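Local coordinates for protein 1-acyl-sn-glycerol-3-phosphate acyltransferase (PDB 5KYM) that probably transfers an acyl chain onto 1-acyl-sn-glycerol 3-phosphate at the membrane, making phosphatidic acid for phospholipid synthesis, at residues Y44-I49 against R119-V124. Residues are numbered along the deposited sequence; the frame is centred on the assembly and turned at random.
Sequences YVLKEI and RYLNGV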
loop_
_atom_site.group_PDB
_atom_site.type_symbol
_atom_site.label_atom_id
_atom_site.label_comp_id
_atom_site.label_asym_id
_atom_site.label_seq_id
_atom_site.Cartn_x
_atom_site.Cartn_y
_atom_site.Cartn_z
ATOM N N TYR A 44 5.060 -11.011 -15.032
ATOM C CA TYR A 44 6.048 -11.685 -14.200
ATOM C C TYR A 44 6.527 -10.765 -13.114
ATOM O O TYR A 44 6.472 -11.139 -11.962
ATOM C CB TYR A 44 7.232 -12.164 -15.056
ATOM C CG TYR A 44 8.459 -12.547 -14.306
ATOM C CD1 TYR A 44 8.479 -13.658 -13.527
ATOM C CD2 TYR A 44 9.625 -11.808 -14.418
ATOM C CE1 TYR A 44 9.624 -14.050 -12.858
ATOM C CE2 TYR A 44 10.787 -12.183 -13.741
ATOM C CZ TYR A 44 10.767 -13.300 -12.935
ATOM O OH TYR A 44 11.875 -13.715 -12.237
ATOM N N VAL A 45 6.964 -9.558 -13.467
ATOM C CA VAL A 45 7.503 -8.644 -12.464
ATOM C C VAL A 45 6.417 -8.297 -11.457
ATOM O O VAL A 45 6.668 -8.300 -10.228
ATOM C CB VAL A 45 8.021 -7.311 -13.042
ATOM C CG1 VAL A 45 8.559 -6.406 -11.905
ATOM C CG2 VAL A 45 9.106 -7.551 -14.061
ATOM N N LEU A 46 5.231 -7.985 -11.987
ATOM C CA LEU A 46 4.110 -7.645 -11.124
ATOM C C LEU A 46 3.753 -8.757 -10.152
ATOM O O LEU A 46 3.423 -8.494 -9.013
ATOM C CB LEU A 46 2.870 -7.187 -11.926
ATOM C CG LEU A 46 2.954 -5.742 -12.446
ATOM C CD1 LEU A 46 1.682 -5.372 -13.124
ATOM C CD2 LEU A 46 3.283 -4.677 -11.376
ATOM N N LYS A 47 3.832 -9.996 -10.595
ATOM C CA LYS A 47 3.425 -11.121 -9.780
ATOM C C LYS A 47 4.446 -11.284 -8.696
ATOM O O LYS A 47 4.077 -11.498 -7.560
ATOM C CB LYS A 47 3.287 -12.379 -10.644
ATOM C CG LYS A 47 2.604 -13.564 -10.009
ATOM C CD LYS A 47 1.132 -13.268 -9.699
ATOM C CE LYS A 47 0.687 -13.980 -8.434
ATOM N NZ LYS A 47 0.994 -15.465 -8.510
ATOM N N GLU A 48 5.727 -11.107 -9.021
ATOM C CA GLU A 48 6.818 -11.218 -8.027
ATOM C C GLU A 48 6.745 -10.226 -6.878
ATOM O O GLU A 48 7.182 -10.551 -5.776
ATOM C CB GLU A 48 8.202 -11.094 -8.698
ATOM C CG GLU A 48 8.675 -12.287 -9.505
ATOM C CD GLU A 48 8.573 -13.553 -8.706
ATOM O OE1 GLU A 48 9.085 -13.587 -7.532
ATOM O OE2 GLU A 48 7.885 -14.479 -9.240
ATOM N N ILE A 49 6.269 -9.025 -7.191
ATOM C CA ILE A 49 6.009 -7.946 -6.256
ATOM C C ILE A 49 4.901 -8.337 -5.336
ATOM O O ILE A 49 5.010 -8.172 -4.135
ATOM C CB ILE A 49 5.594 -6.622 -7.004
ATOM C CG1 ILE A 49 6.819 -6.076 -7.754
ATOM C CG2 ILE A 49 4.979 -5.548 -6.070
ATOM C CD1 ILE A 49 6.490 -5.014 -8.788
ATOM N N ARG A 119 10.077 2.771 -8.810
ATOM C CA ARG A 119 10.049 3.179 -10.201
ATOM C C ARG A 119 9.257 2.205 -11.043
ATOM O O ARG A 119 8.417 2.648 -11.795
ATOM C CB ARG A 119 11.447 3.315 -10.759
ATOM C CG ARG A 119 12.129 4.621 -10.389
ATOM C CD ARG A 119 13.263 5.013 -11.393
ATOM N NE ARG A 119 14.486 4.250 -11.103
ATOM C CZ ARG A 119 15.273 4.442 -10.033
ATOM N NH1 ARG A 119 15.023 5.419 -9.130
ATOM N NH2 ARG A 119 16.326 3.647 -9.855
ATOM N N TYR A 120 9.469 0.893 -10.905
ATOM C CA TYR A 120 8.736 -0.062 -11.738
ATOM C C TYR A 120 7.232 0.089 -11.549
ATOM O O TYR A 120 6.487 0.049 -12.526
ATOM C CB TYR A 120 9.128 -1.509 -11.475
ATOM C CG TYR A 120 8.694 -2.461 -12.586
ATOM C CD1 TYR A 120 7.427 -2.944 -12.634
ATOM C CD2 TYR A 120 9.601 -2.894 -13.561
ATOM C CE1 TYR A 120 7.012 -3.810 -13.645
ATOM C CE2 TYR A 120 9.219 -3.764 -14.558
ATOM C CZ TYR A 120 7.912 -4.221 -14.613
ATOM O OH TYR A 120 7.438 -5.080 -15.607
ATOM N N LEU A 121 6.793 0.304 -10.305
ATOM C CA LEU A 121 5.373 0.521 -10.011
ATOM C C LEU A 121 4.839 1.876 -10.431
ATOM O O LEU A 121 3.701 2.220 -10.075
ATOM C CB LEU A 121 5.108 0.307 -8.511
ATOM C CG LEU A 121 5.282 -1.151 -8.065
ATOM C CD1 LEU A 121 5.541 -1.234 -6.570
ATOM C CD2 LEU A 121 4.068 -2.007 -8.491
ATOM N N ASN A 122 5.660 2.630 -11.172
ATOM C CA ASN A 122 5.372 3.994 -11.589
ATOM C C ASN A 122 5.087 4.946 -10.454
ATOM O O ASN A 122 4.351 5.887 -10.637
ATOM C CB ASN A 122 4.221 3.995 -12.590
ATOM C CG ASN A 122 4.690 4.110 -13.988
ATOM O OD1 ASN A 122 4.457 5.119 -14.652
ATOM N ND2 ASN A 122 5.365 3.082 -14.452
ATOM N N GLY A 123 5.691 4.738 -9.291
ATOM C CA GLY A 123 5.534 5.667 -8.149
ATOM C C GLY A 123 5.943 7.114 -8.407
ATOM O O GLY A 123 6.248 7.474 -9.491
ATOM N N VAL A 124 5.910 7.944 -7.374
ATOM C CA VAL A 124 5.935 9.423 -7.513
ATOM C C VAL A 124 6.593 9.872 -6.239
ATOM O O VAL A 124 6.014 9.671 -5.151
ATOM C CB VAL A 124 4.531 10.071 -7.551
ATOM C CG1 VAL A 124 4.632 11.560 -7.474
ATOM C CG2 VAL A 124 3.771 9.659 -8.807
#
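Val45 and Tyr120 face each other with their CA atoms 8.7 Å apart, where the second helix of the N-terminal two-helix motif (38-59) meets the C-terminal end of helix 114-120 in the acyltransferase domain. That helix closes in a Schellman motif: Asn122 is the C-prime residue, with Asn122 N bonded to Arg119 O. No hydrogen bond crosses the contact, made by apolar side chains and the tyrosine ring with its hydroxyl. Val45 and Tyr120 approach tip to tip, and Val45 CG1 sits over the middle of one ring face in a CH-pi contact, 3.5 Å from the centroid and 13° off the ring normal. The CB of Tyr120 points toward helix 38-59 and CG is anti to the backbone N (chi1 -163°); the hydroxyl end of the ring lies beside CB and CG2 of Val45. Leu46 CD2 lies at the ring edge, near its plane, a loose 4.5 Å from Tyr120 CE1, while Leu29 of helix 2-34 also packs on Tyr120, which thus meets both helices of the motif. An alanine in place of Tyr120 would probably deprive Val45 of its aromatic partner and open a gap between the domain and both N-terminal helices. One residue further along, Leu121 reaches tip to tip toward Ile49 and crosses Leu46 obliquely. The side chain of Ile49 also lies about 4 Å from a bound nonane, whose pocket includes Glu48, so this seam borders a hydrocarbon site. Leu121 CD2 meets two methyls of helix 38-59, 4.0 Å from Leu46 CD2 and 3.9 Å from Ile49 CD1.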